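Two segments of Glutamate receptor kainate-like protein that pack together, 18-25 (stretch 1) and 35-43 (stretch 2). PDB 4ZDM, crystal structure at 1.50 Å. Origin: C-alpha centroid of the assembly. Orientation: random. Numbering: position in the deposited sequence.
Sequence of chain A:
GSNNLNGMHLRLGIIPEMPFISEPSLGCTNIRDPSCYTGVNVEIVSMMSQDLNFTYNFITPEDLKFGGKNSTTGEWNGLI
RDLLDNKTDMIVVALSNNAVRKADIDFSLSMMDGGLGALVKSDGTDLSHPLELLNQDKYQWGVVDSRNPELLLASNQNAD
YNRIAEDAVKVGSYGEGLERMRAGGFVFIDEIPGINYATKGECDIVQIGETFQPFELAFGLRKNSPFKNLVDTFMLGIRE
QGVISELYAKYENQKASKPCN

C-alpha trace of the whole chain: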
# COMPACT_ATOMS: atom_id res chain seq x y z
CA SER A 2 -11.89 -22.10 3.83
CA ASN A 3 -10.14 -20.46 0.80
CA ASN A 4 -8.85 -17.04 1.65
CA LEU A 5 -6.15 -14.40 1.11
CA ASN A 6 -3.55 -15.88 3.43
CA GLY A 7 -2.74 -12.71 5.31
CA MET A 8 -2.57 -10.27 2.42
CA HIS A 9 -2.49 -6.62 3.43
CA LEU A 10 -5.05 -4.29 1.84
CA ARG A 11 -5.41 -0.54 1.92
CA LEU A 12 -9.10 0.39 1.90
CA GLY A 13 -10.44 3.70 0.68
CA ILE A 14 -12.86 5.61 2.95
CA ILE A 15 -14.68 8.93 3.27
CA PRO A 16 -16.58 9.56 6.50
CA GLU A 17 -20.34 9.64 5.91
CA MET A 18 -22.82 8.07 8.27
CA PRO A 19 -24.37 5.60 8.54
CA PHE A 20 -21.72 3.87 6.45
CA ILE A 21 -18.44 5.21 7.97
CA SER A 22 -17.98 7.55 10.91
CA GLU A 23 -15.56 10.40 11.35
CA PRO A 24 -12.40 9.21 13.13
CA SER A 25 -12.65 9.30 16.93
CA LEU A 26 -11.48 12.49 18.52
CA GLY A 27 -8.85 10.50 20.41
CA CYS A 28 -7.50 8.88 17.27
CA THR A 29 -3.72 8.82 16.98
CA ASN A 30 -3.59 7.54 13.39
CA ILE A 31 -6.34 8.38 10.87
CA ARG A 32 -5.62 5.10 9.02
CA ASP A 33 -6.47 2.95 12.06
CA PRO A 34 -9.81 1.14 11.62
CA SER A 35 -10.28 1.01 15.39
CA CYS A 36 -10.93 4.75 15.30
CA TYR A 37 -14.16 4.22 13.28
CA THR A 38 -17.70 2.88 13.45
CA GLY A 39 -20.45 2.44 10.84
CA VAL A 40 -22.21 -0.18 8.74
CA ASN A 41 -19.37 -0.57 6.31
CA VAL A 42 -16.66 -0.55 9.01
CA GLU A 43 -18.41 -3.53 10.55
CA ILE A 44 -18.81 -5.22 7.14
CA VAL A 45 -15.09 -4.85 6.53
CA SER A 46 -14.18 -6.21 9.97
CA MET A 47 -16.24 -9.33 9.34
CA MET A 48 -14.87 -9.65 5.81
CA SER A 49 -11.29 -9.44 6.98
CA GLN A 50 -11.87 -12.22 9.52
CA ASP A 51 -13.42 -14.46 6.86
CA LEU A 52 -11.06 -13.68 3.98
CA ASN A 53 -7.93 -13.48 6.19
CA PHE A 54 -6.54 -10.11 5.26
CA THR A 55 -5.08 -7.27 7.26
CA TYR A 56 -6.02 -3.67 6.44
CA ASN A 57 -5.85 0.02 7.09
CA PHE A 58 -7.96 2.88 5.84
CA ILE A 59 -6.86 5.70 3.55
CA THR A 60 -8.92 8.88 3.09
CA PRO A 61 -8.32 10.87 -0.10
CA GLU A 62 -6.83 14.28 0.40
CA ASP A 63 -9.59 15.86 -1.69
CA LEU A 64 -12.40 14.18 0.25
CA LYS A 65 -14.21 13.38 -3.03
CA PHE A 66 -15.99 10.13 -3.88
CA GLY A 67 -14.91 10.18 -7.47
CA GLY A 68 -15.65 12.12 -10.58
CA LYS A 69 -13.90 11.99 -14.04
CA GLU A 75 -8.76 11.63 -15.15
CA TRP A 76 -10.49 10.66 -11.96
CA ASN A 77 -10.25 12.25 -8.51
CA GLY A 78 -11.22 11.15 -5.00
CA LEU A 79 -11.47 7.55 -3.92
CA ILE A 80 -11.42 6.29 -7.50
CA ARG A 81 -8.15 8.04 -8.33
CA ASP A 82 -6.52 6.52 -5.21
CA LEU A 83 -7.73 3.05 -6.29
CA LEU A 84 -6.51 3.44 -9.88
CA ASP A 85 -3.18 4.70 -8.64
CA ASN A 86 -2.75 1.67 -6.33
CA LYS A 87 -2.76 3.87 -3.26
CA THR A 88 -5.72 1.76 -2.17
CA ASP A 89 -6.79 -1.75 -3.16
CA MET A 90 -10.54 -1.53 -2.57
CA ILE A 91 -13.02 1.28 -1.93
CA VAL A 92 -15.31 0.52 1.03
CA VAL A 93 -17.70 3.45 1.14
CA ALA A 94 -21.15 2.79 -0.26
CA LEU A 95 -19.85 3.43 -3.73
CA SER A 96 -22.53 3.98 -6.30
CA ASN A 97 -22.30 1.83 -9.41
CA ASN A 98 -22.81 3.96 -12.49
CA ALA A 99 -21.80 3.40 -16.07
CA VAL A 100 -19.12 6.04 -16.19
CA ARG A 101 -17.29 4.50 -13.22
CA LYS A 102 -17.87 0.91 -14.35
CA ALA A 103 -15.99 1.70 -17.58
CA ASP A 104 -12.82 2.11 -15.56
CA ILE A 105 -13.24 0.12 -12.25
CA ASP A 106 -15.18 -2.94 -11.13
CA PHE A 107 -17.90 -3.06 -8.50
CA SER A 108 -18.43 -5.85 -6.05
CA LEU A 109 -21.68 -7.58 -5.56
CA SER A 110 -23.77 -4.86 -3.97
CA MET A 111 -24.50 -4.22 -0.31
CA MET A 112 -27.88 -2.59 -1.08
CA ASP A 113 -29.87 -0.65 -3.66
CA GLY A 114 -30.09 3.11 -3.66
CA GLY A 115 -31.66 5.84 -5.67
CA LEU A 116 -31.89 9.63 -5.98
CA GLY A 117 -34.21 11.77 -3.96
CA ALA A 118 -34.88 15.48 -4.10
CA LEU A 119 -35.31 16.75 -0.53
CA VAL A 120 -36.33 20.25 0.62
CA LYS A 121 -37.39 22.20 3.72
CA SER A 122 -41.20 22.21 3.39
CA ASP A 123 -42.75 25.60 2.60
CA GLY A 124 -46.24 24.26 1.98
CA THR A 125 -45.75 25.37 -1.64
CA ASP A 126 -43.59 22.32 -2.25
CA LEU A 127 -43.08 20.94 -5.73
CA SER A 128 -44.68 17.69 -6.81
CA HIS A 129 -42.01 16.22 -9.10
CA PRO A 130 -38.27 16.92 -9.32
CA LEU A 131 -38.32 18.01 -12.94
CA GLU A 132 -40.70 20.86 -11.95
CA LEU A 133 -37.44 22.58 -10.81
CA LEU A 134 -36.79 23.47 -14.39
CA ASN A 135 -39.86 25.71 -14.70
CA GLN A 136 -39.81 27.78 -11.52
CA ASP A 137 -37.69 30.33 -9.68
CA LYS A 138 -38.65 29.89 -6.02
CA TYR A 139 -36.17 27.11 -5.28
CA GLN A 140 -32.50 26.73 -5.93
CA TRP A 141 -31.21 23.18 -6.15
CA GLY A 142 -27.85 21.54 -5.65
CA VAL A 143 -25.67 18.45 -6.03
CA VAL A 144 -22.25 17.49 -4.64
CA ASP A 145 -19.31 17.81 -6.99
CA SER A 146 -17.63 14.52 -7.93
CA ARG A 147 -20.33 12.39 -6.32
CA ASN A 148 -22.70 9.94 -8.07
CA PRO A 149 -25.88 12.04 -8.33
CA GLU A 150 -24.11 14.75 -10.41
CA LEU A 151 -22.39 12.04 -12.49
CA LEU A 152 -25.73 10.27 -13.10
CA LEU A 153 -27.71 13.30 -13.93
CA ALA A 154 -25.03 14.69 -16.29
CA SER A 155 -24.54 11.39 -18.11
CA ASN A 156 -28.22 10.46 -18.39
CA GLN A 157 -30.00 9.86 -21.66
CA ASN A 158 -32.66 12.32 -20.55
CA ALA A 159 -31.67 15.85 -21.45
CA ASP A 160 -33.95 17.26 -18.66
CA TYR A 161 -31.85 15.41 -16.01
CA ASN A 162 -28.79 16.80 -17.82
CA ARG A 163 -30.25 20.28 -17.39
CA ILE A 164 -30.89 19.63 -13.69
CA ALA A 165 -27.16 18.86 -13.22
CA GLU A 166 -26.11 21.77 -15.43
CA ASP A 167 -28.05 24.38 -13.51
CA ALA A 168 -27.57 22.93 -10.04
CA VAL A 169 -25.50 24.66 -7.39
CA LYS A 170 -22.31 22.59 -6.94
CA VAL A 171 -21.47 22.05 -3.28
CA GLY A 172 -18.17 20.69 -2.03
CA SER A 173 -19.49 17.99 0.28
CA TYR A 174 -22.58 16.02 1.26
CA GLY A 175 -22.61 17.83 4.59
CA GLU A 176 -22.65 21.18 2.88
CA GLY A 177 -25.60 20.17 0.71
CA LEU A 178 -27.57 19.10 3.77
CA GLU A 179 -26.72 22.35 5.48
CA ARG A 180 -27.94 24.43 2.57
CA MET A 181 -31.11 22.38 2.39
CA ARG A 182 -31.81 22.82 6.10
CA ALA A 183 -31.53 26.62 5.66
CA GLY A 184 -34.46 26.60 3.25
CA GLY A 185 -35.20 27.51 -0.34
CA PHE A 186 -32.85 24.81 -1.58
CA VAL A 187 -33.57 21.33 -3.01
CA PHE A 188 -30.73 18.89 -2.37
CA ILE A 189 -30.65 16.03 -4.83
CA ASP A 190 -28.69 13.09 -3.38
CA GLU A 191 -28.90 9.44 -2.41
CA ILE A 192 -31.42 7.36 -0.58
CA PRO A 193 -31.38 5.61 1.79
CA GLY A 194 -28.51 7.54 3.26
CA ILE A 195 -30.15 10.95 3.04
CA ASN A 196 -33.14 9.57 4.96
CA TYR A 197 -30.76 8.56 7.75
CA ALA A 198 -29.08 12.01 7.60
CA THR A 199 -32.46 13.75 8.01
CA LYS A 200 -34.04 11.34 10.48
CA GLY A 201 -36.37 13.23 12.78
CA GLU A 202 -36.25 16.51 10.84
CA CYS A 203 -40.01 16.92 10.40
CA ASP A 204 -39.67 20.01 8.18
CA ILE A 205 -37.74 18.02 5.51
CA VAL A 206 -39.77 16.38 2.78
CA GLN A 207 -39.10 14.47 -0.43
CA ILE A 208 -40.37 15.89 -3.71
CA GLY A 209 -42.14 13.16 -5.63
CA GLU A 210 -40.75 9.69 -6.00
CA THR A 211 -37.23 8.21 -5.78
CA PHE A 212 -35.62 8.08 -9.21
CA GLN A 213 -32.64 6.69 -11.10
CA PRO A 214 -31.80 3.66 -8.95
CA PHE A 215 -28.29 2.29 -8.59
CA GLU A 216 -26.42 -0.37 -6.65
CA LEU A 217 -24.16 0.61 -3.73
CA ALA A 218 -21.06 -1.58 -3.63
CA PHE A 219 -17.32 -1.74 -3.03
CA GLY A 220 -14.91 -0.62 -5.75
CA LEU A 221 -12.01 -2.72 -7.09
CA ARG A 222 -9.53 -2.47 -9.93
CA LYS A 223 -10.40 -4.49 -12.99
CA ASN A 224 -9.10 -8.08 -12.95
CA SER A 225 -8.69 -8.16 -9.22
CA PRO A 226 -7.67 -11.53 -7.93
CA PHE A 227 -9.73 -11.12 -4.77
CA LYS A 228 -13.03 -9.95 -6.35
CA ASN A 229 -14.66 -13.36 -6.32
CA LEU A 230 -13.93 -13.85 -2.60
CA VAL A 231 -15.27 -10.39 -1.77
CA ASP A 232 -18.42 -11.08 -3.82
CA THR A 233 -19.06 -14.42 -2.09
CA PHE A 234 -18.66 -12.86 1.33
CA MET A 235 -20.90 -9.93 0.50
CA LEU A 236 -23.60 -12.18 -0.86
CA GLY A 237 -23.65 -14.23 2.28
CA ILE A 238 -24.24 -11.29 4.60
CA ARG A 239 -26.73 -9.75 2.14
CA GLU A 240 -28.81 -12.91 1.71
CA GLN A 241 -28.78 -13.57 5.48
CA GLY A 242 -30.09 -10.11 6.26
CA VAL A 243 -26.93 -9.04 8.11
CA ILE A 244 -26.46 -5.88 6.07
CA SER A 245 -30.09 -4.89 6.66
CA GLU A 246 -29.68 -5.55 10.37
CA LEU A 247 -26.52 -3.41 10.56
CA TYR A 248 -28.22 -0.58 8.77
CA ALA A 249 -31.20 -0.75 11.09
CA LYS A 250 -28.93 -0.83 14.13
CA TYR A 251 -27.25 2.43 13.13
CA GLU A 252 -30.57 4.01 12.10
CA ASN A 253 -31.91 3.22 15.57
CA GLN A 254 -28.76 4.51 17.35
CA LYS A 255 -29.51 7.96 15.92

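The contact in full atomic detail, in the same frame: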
# COMPACT_ATOMS: atom_id res chain seq x y z
N MET A 18 -21.91 8.98 7.63
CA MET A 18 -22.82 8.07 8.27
C MET A 18 -24.04 7.84 7.42
O MET A 18 -24.44 8.70 6.65
CB MET A 18 -23.17 8.63 9.65
CG MET A 18 -22.01 8.51 10.65
SD MET A 18 -21.52 6.82 11.03
CE MET A 18 -22.78 6.40 12.24
N PRO A 19 -24.66 6.63 7.54
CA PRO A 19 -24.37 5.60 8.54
C PRO A 19 -23.30 4.59 8.14
O PRO A 19 -23.06 3.62 8.86
CB PRO A 19 -25.73 4.88 8.66
CG PRO A 19 -26.26 4.94 7.28
CD PRO A 19 -25.84 6.28 6.72
N PHE A 20 -22.63 4.85 7.03
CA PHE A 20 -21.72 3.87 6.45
C PHE A 20 -20.35 3.85 7.14
O PHE A 20 -19.83 2.77 7.47
CB PHE A 20 -21.58 4.15 4.96
CG PHE A 20 -22.89 4.16 4.22
CD1 PHE A 20 -23.64 2.99 4.05
CD2 PHE A 20 -23.42 5.36 3.75
CE1 PHE A 20 -24.90 3.04 3.40
CE2 PHE A 20 -24.65 5.37 3.10
CZ PHE A 20 -25.37 4.23 2.93
N ILE A 21 -19.77 5.04 7.35
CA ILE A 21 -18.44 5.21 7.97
C ILE A 21 -18.46 6.46 8.80
O ILE A 21 -18.87 7.52 8.31
CB ILE A 21 -17.29 5.28 6.93
CG1 ILE A 21 -17.33 4.07 6.00
CG2 ILE A 21 -15.92 5.43 7.63
CD1 ILE A 21 -16.32 4.11 4.89
N SER A 22 -18.06 6.35 10.07
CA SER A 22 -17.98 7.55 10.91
C SER A 22 -16.78 8.44 10.64
O SER A 22 -15.86 8.06 9.94
CB SER A 22 -17.94 7.10 12.37
OG SER A 22 -16.70 6.50 12.67
N GLU A 23 -16.81 9.67 11.17
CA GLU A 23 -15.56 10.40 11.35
C GLU A 23 -14.63 9.60 12.27
O GLU A 23 -15.10 8.81 13.10
CB GLU A 23 -15.83 11.79 11.96
CG GLU A 23 -16.66 12.67 11.12
CD GLU A 23 -15.99 13.22 9.88
OE1 GLU A 23 -14.76 13.15 9.74
OE2 GLU A 23 -16.71 13.79 9.03
N PRO A 24 -13.33 9.83 12.17
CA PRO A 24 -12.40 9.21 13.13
C PRO A 24 -12.69 9.73 14.54
O PRO A 24 -13.09 10.89 14.69
CB PRO A 24 -11.02 9.67 12.65
CG PRO A 24 -11.28 10.87 11.78
CD PRO A 24 -12.65 10.66 11.17
N SER A 25 -12.54 8.86 15.53
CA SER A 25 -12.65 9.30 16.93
C SER A 25 -11.80 10.53 17.17
O SER A 25 -10.75 10.76 16.57
CB SER A 25 -12.21 8.17 17.84
OG SER A 25 -10.88 7.89 17.59
N SER A 35 -9.70 1.01 14.06
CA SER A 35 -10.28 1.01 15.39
C SER A 35 -10.80 2.37 15.77
O SER A 35 -11.54 2.46 16.74
CB SER A 35 -9.26 0.49 16.41
OG SER A 35 -8.25 1.45 16.61
N CYS A 36 -10.46 3.42 15.03
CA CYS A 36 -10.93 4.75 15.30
C CYS A 36 -12.31 5.03 14.70
O CYS A 36 -12.82 6.14 14.79
CB CYS A 36 -9.96 5.79 14.73
SG CYS A 36 -8.31 5.88 15.48
N TYR A 37 -12.92 4.02 14.04
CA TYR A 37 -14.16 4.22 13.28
C TYR A 37 -15.27 3.28 13.67
O TYR A 37 -15.01 2.18 14.18
CB TYR A 37 -13.88 4.01 11.79
CG TYR A 37 -12.90 4.99 11.19
CD1 TYR A 37 -11.49 4.80 11.32
CD2 TYR A 37 -13.34 6.15 10.57
CE1 TYR A 37 -10.59 5.69 10.80
CE2 TYR A 37 -12.43 7.04 10.04
CZ TYR A 37 -11.08 6.82 10.15
OH TYR A 37 -10.24 7.77 9.64
N THR A 38 -16.50 3.72 13.41
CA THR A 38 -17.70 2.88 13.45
C THR A 38 -18.48 3.07 12.15
O THR A 38 -18.03 3.82 11.27
CB THR A 38 -18.63 3.22 14.65
OG1 THR A 38 -19.08 4.58 14.48
CG2 THR A 38 -17.91 3.02 15.99
N GLY A 39 -19.59 2.34 12.00
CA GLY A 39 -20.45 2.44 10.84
C GLY A 39 -20.74 1.08 10.22
O GLY A 39 -20.05 0.10 10.44
N VAL A 40 -21.78 1.05 9.42
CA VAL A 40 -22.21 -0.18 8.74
C VAL A 40 -21.06 -0.82 7.99
O VAL A 40 -20.79 -2.03 8.10
CB VAL A 40 -23.38 0.13 7.76
CG1 VAL A 40 -23.69 -1.10 6.91
CG2 VAL A 40 -24.60 0.60 8.51
N ASN A 41 -20.37 -0.02 7.21
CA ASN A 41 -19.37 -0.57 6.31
C ASN A 41 -18.08 -0.93 7.06
O ASN A 41 -17.35 -1.83 6.63
CB ASN A 41 -19.03 0.41 5.19
CG ASN A 41 -20.17 0.64 4.23
OD1 ASN A 41 -21.35 0.47 4.56
ND2 ASN A 41 -19.83 1.11 3.03
N VAL A 42 -17.78 -0.22 8.16
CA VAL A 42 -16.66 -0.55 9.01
C VAL A 42 -16.88 -1.94 9.59
O VAL A 42 -15.97 -2.75 9.63
CB VAL A 42 -16.49 0.55 10.10
CG1 VAL A 42 -15.43 0.16 11.08
CG2 VAL A 42 -16.18 1.86 9.41
N GLU A 43 -18.12 -2.21 10.04
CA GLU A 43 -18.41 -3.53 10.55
C GLU A 43 -18.41 -4.60 9.45
O GLU A 43 -17.88 -5.72 9.64
CB GLU A 43 -19.76 -3.54 11.30
CG GLU A 43 -19.68 -2.66 12.54
CD GLU A 43 -20.80 -2.94 13.55
OE1 GLU A 43 -21.31 -1.93 14.06
OE2 GLU A 43 -21.06 -4.13 13.83

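Five hydrogen bonds join the stretches, and four of them run between backbone atoms. Ser-22 N donates to Thr-38 O at 2.8 Å, and Ser-25 N donates to Cys-36 O, also at 2.8 Å. Val-40 N donates to Pro-19 O (2.9 Å) in a nearly straight bond, and Asn-41 N to Phe-20 O (2.9 Å). These last two carbonyls thus bind amides in the first turn of the helix that follows Gly-39.

The fifth bond uses a side chain. Ser-22 points toward stretch 2 with chi1 in p, and its OG accepts from Thr-38 N at 2.9 Å. The same OG donates to Glu-23 O at 2.8 Å, so one small hydroxyl serves both stretches.

Gly-39, the N-cap residue, suits its place. Its phi/psi of 129/162 calls for glycine, and an ideal CB would lie 2.4 Å from Phe-20 O. Without one, Gly-39 CA makes a CA-H...O contact to Phe-20 O at 3.4 Å.

Packing centres on Tyr-37. Pro-24 CA sits over its ring face, 4.1 Å from the centroid, while Ser-22 O lies at the ring edge, without a hydrogen-bond partner. Ile-21 CG2 touches Tyr-37 CD2 and Val-42 CG2, each at 4.0 Å. Phe-20 meets Asn-41 OD1 edge-on, at 3.4 Å from CD1. The contact buries 596 Å² in total.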